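Local coordinates for polymeric Immunoglobulin Receptor (Oncorhynchus mykiss, PDB 5F1S), which probably binds polymeric immunoglobulins and carries them to mucosal surfaces, its ectodomain corresponding to the secretory component, at residues A[28-33]-A[46-51]. Numbering follows the deposited sequence.
Sequences SYVKYW and VRSDAP
Val30 lays CG1 over one face of the Arg47 guanidinium, offset toward its rim and 3.6 Å from NH2, while its CG2 lies 3.8 Å from Asp49 OD1. The contact belongs to the antiparallel hairpin of strands 31-35 and 43-47 in an immunoglobulin V-set domain, with 43-47 at the sheet's outer edge. CG1 stands anti to the backbone N of Val30 (chi1 175°), which carries this methyl to the guanidinium. Arg47 is held side-on by Asp49: NE bonds to OD2 at 2.9 Å and NH2 to OD1 at 3.0 Å, the latter in the guanidinium plane. NH1 reaches Glu93 in a further salt bridge, so two carboxylates fix the group under the valine. Strand pairing rests on Trp33 N donating to Val46 O, and on the non-hydrogen-bonded pair of Tyr32 and Arg47. On the face opposite Arg47, Trp33 CB packs on Val46 CG1 at 3.8 Å, and both side chains continue onto Val62 of strand 62-67. A type I turn runs from Arg47 to Ala50, and within it Ser48 grips Lys31 twice. Ser48 N donates to Lys31 O at 2.9 Å, and Ser48 OG accepts a nearly straight bond from Lys31 N (2.9 Å, 173° at the hydrogen).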
ATOM      1  N   SER A  28       1.747  16.881 -26.951  1.00 40.82           N
ATOM      2  CA  SER A  28       1.243  18.252 -26.880  1.00 40.51           C
ATOM      3  C   SER A  28      -0.205  18.378 -26.400  1.00 39.85           C
ATOM      4  O   SER A  28      -0.707  19.510 -26.276  1.00 38.29           O
ATOM      5  CB  SER A  28       1.379  18.912 -28.265  1.00 45.62           C
ATOM      6  OG  SER A  28       0.391  18.346 -29.120  1.00 45.37           O
ATOM      7  N   TYR A  29      -0.910  17.278 -26.106  1.00 34.14           N
ATOM      8  CA  TYR A  29      -2.325  17.350 -25.827  1.00 33.49           C
ATOM      9  C   TYR A  29      -2.581  17.404 -24.324  1.00 33.17           C
ATOM     10  O   TYR A  29      -1.763  16.945 -23.534  1.00 32.41           O
ATOM     11  CB  TYR A  29      -3.056  16.133 -26.405  1.00 37.59           C
ATOM     12  CG  TYR A  29      -3.051  16.125 -27.919  1.00 31.74           C
ATOM     13  CD1 TYR A  29      -1.991  15.567 -28.640  1.00 38.53           C
ATOM     14  CD2 TYR A  29      -4.063  16.706 -28.595  1.00 35.15           C
ATOM     15  CE1 TYR A  29      -1.986  15.572 -30.049  1.00 39.88           C
ATOM     16  CE2 TYR A  29      -4.071  16.720 -30.011  1.00 36.25           C
ATOM     17  CZ  TYR A  29      -3.038  16.131 -30.701  1.00 36.95           C
ATOM     18  OH  TYR A  29      -3.005  16.139 -32.072  1.00 36.99           O
ATOM     19  N   VAL A  30      -3.757  17.891 -23.953  1.00 32.72           N
ATOM     20  CA  VAL A  30      -4.136  17.930 -22.545  1.00 31.67           C
ATOM     21  C   VAL A  30      -4.334  16.498 -22.047  1.00 31.64           C
ATOM     22  O   VAL A  30      -4.906  15.648 -22.753  1.00 31.60           O
ATOM     23  CB  VAL A  30      -5.395  18.769 -22.353  1.00 35.48           C
ATOM     24  CG1 VAL A  30      -5.884  18.732 -20.910  1.00 33.95           C
ATOM     25  CG2 VAL A  30      -5.128  20.211 -22.853  1.00 35.60           C
ATOM     26  N   LYS A  31      -3.835  16.226 -20.851  1.00 32.31           N
ATOM     27  CA  LYS A  31      -3.998  14.921 -20.211  1.00 30.65           C
ATOM     28  C   LYS A  31      -5.033  15.040 -19.107  1.00 31.16           C
ATOM     29  O   LYS A  31      -5.189  16.099 -18.480  1.00 31.72           O
ATOM     30  CB  LYS A  31      -2.665  14.422 -19.626  1.00 30.62           C
ATOM     31  CG  LYS A  31      -1.452  14.545 -20.566  1.00 29.92           C
ATOM     32  CD  LYS A  31      -1.739  13.878 -21.934  1.00 31.73           C
ATOM     33  CE  LYS A  31      -0.426  13.740 -22.761  1.00 33.51           C
ATOM     34  NZ  LYS A  31       0.217  15.071 -23.053  1.00 35.38           N
ATOM     35  N   TYR A  32      -5.738  13.947 -18.845  1.00 28.52           N
ATOM     36  CA  TYR A  32      -6.749  13.986 -17.805  1.00 31.00           C
ATOM     37  C   TYR A  32      -6.845  12.638 -17.099  1.00 30.02           C
ATOM     38  O   TYR A  32      -6.318  11.624 -17.558  1.00 28.89           O
ATOM     39  CB  TYR A  32      -8.117  14.447 -18.354  1.00 31.65           C
ATOM     40  CG  TYR A  32      -8.789  13.523 -19.327  1.00 32.06           C
ATOM     41  CD1 TYR A  32      -9.750  12.631 -18.899  1.00 35.36           C
ATOM     42  CD2 TYR A  32      -8.490  13.565 -20.687  1.00 33.67           C
ATOM     43  CE1 TYR A  32     -10.399  11.776 -19.830  1.00 37.94           C
ATOM     44  CE2 TYR A  32      -9.114  12.712 -21.603  1.00 36.45           C
ATOM     45  CZ  TYR A  32     -10.075  11.840 -21.154  1.00 38.68           C
ATOM     46  OH  TYR A  32     -10.703  11.000 -22.032  1.00 39.85           O
ATOM     47  N   TRP A  33      -7.473  12.682 -15.929  1.00 30.06           N
ATOM     48  CA  TRP A  33      -7.682  11.532 -15.052  1.00 31.81           C
ATOM     49  C   TRP A  33      -9.161  11.491 -14.715  1.00 33.09           C
ATOM     50  O   TRP A  33      -9.706  12.481 -14.216  1.00 33.21           O
ATOM     51  CB  TRP A  33      -6.836  11.674 -13.792  1.00 29.20           C
ATOM     52  CG  TRP A  33      -6.929  10.622 -12.779  1.00 30.83           C
ATOM     53  CD1 TRP A  33      -7.453  10.728 -11.513  1.00 33.29           C
ATOM     54  CD2 TRP A  33      -6.433   9.294 -12.897  1.00 29.13           C
ATOM     55  NE1 TRP A  33      -7.322   9.545 -10.854  1.00 30.85           N
ATOM     56  CE2 TRP A  33      -6.641   8.660 -11.658  1.00 29.20           C
ATOM     57  CE3 TRP A  33      -5.787   8.594 -13.918  1.00 30.20           C
ATOM     58  CZ2 TRP A  33      -6.287   7.337 -11.430  1.00 30.23           C
ATOM     59  CZ3 TRP A  33      -5.400   7.292 -13.684  1.00 31.94           C
ATOM     60  CH2 TRP A  33      -5.661   6.670 -12.450  1.00 31.83           C
ATOM     61  N   VAL A  46      -9.001  15.692 -12.747  1.00 31.45           N
ATOM     62  CA  VAL A  46      -7.896  16.639 -12.879  1.00 33.64           C
ATOM     63  C   VAL A  46      -7.428  16.623 -14.325  1.00 34.93           C
ATOM     64  O   VAL A  46      -7.479  15.594 -15.010  1.00 31.70           O
ATOM     65  CB  VAL A  46      -6.732  16.353 -11.890  1.00 31.70           C
ATOM     66  CG1 VAL A  46      -6.022  15.075 -12.209  1.00 32.28           C
ATOM     67  CG2 VAL A  46      -5.742  17.493 -11.898  1.00 35.18           C
ATOM     68  N   ARG A  47      -7.019  17.798 -14.801  1.00 33.69           N
ATOM     69  CA  ARG A  47      -6.486  17.999 -16.143  1.00 32.61           C
ATOM     70  C   ARG A  47      -5.135  18.695 -16.052  1.00 33.50           C
ATOM     71  O   ARG A  47      -4.884  19.481 -15.128  1.00 37.36           O
ATOM     72  CB  ARG A  47      -7.403  18.883 -17.009  1.00 34.05           C
ATOM     73  CG  ARG A  47      -8.754  18.367 -17.194  1.00 32.43           C
ATOM     74  CD  ARG A  47      -9.710  19.434 -17.699  1.00 36.32           C
ATOM     75  NE  ARG A  47      -9.220  20.128 -18.894  1.00 39.13           N
ATOM     76  CZ  ARG A  47      -9.499  19.766 -20.140  1.00 40.61           C
ATOM     77  NH1 ARG A  47     -10.209  18.681 -20.386  1.00 40.09           N
ATOM     78  NH2 ARG A  47      -9.009  20.452 -21.163  1.00 40.90           N
ATOM     79  N   SER A  48      -4.270  18.410 -17.034  1.00 32.12           N
ATOM     80  CA  SER A  48      -2.933  18.966 -17.059  1.00 32.40           C
ATOM     81  C   SER A  48      -2.923  20.453 -17.424  1.00 38.69           C
ATOM     82  O   SER A  48      -1.849  21.069 -17.362  1.00 38.28           O
ATOM     83  CB  SER A  48      -2.053  18.194 -18.054  1.00 34.57           C
ATOM     84  OG  SER A  48      -2.567  18.350 -19.362  1.00 32.73           O
ATOM     85  N   ASP A  49      -4.056  21.027 -17.826  1.00 35.49           N
ATOM     86  CA  ASP A  49      -4.090  22.455 -18.157  1.00 40.48           C
ATOM     87  C   ASP A  49      -4.756  23.293 -17.078  1.00 44.67           C
ATOM     88  O   ASP A  49      -5.105  24.448 -17.333  1.00 44.38           O
ATOM     89  CB  ASP A  49      -4.786  22.718 -19.491  1.00 39.01           C
ATOM     90  CG  ASP A  49      -6.280  22.359 -19.490  1.00 41.00           C
ATOM     91  OD1 ASP A  49      -6.960  22.609 -20.516  1.00 42.30           O
ATOM     92  OD2 ASP A  49      -6.803  21.773 -18.506  1.00 40.47           O
ATOM     93  N   ALA A  50      -4.948  22.734 -15.902  1.00 45.38           N
ATOM     94  CA  ALA A  50      -5.653  23.433 -14.844  1.00 56.33           C
ATOM     95  C   ALA A  50      -4.923  24.730 -14.499  1.00 61.06           C
ATOM     96  O   ALA A  50      -3.687  24.747 -14.439  1.00 57.01           O
ATOM     97  CB  ALA A  50      -5.751  22.542 -13.609  1.00 52.58           C
ATOM     98  N   PRO A  51      -5.645  25.827 -14.260  1.00 62.37           N
ATOM     99  CA  PRO A  51      -4.968  27.098 -13.971  1.00 65.79           C
ATOM    100  C   PRO A  51      -4.227  27.043 -12.642  1.00 67.56           C
ATOM    101  O   PRO A  51      -4.676  26.397 -11.691  1.00 62.27           O
ATOM    102  CB  PRO A  51      -6.117  28.111 -13.930  1.00 67.34           C
ATOM    103  CG  PRO A  51      -7.311  27.321 -13.520  1.00 62.67           C
ATOM    104  CD  PRO A  51      -7.114  25.952 -14.177  1.00 60.56           C
TER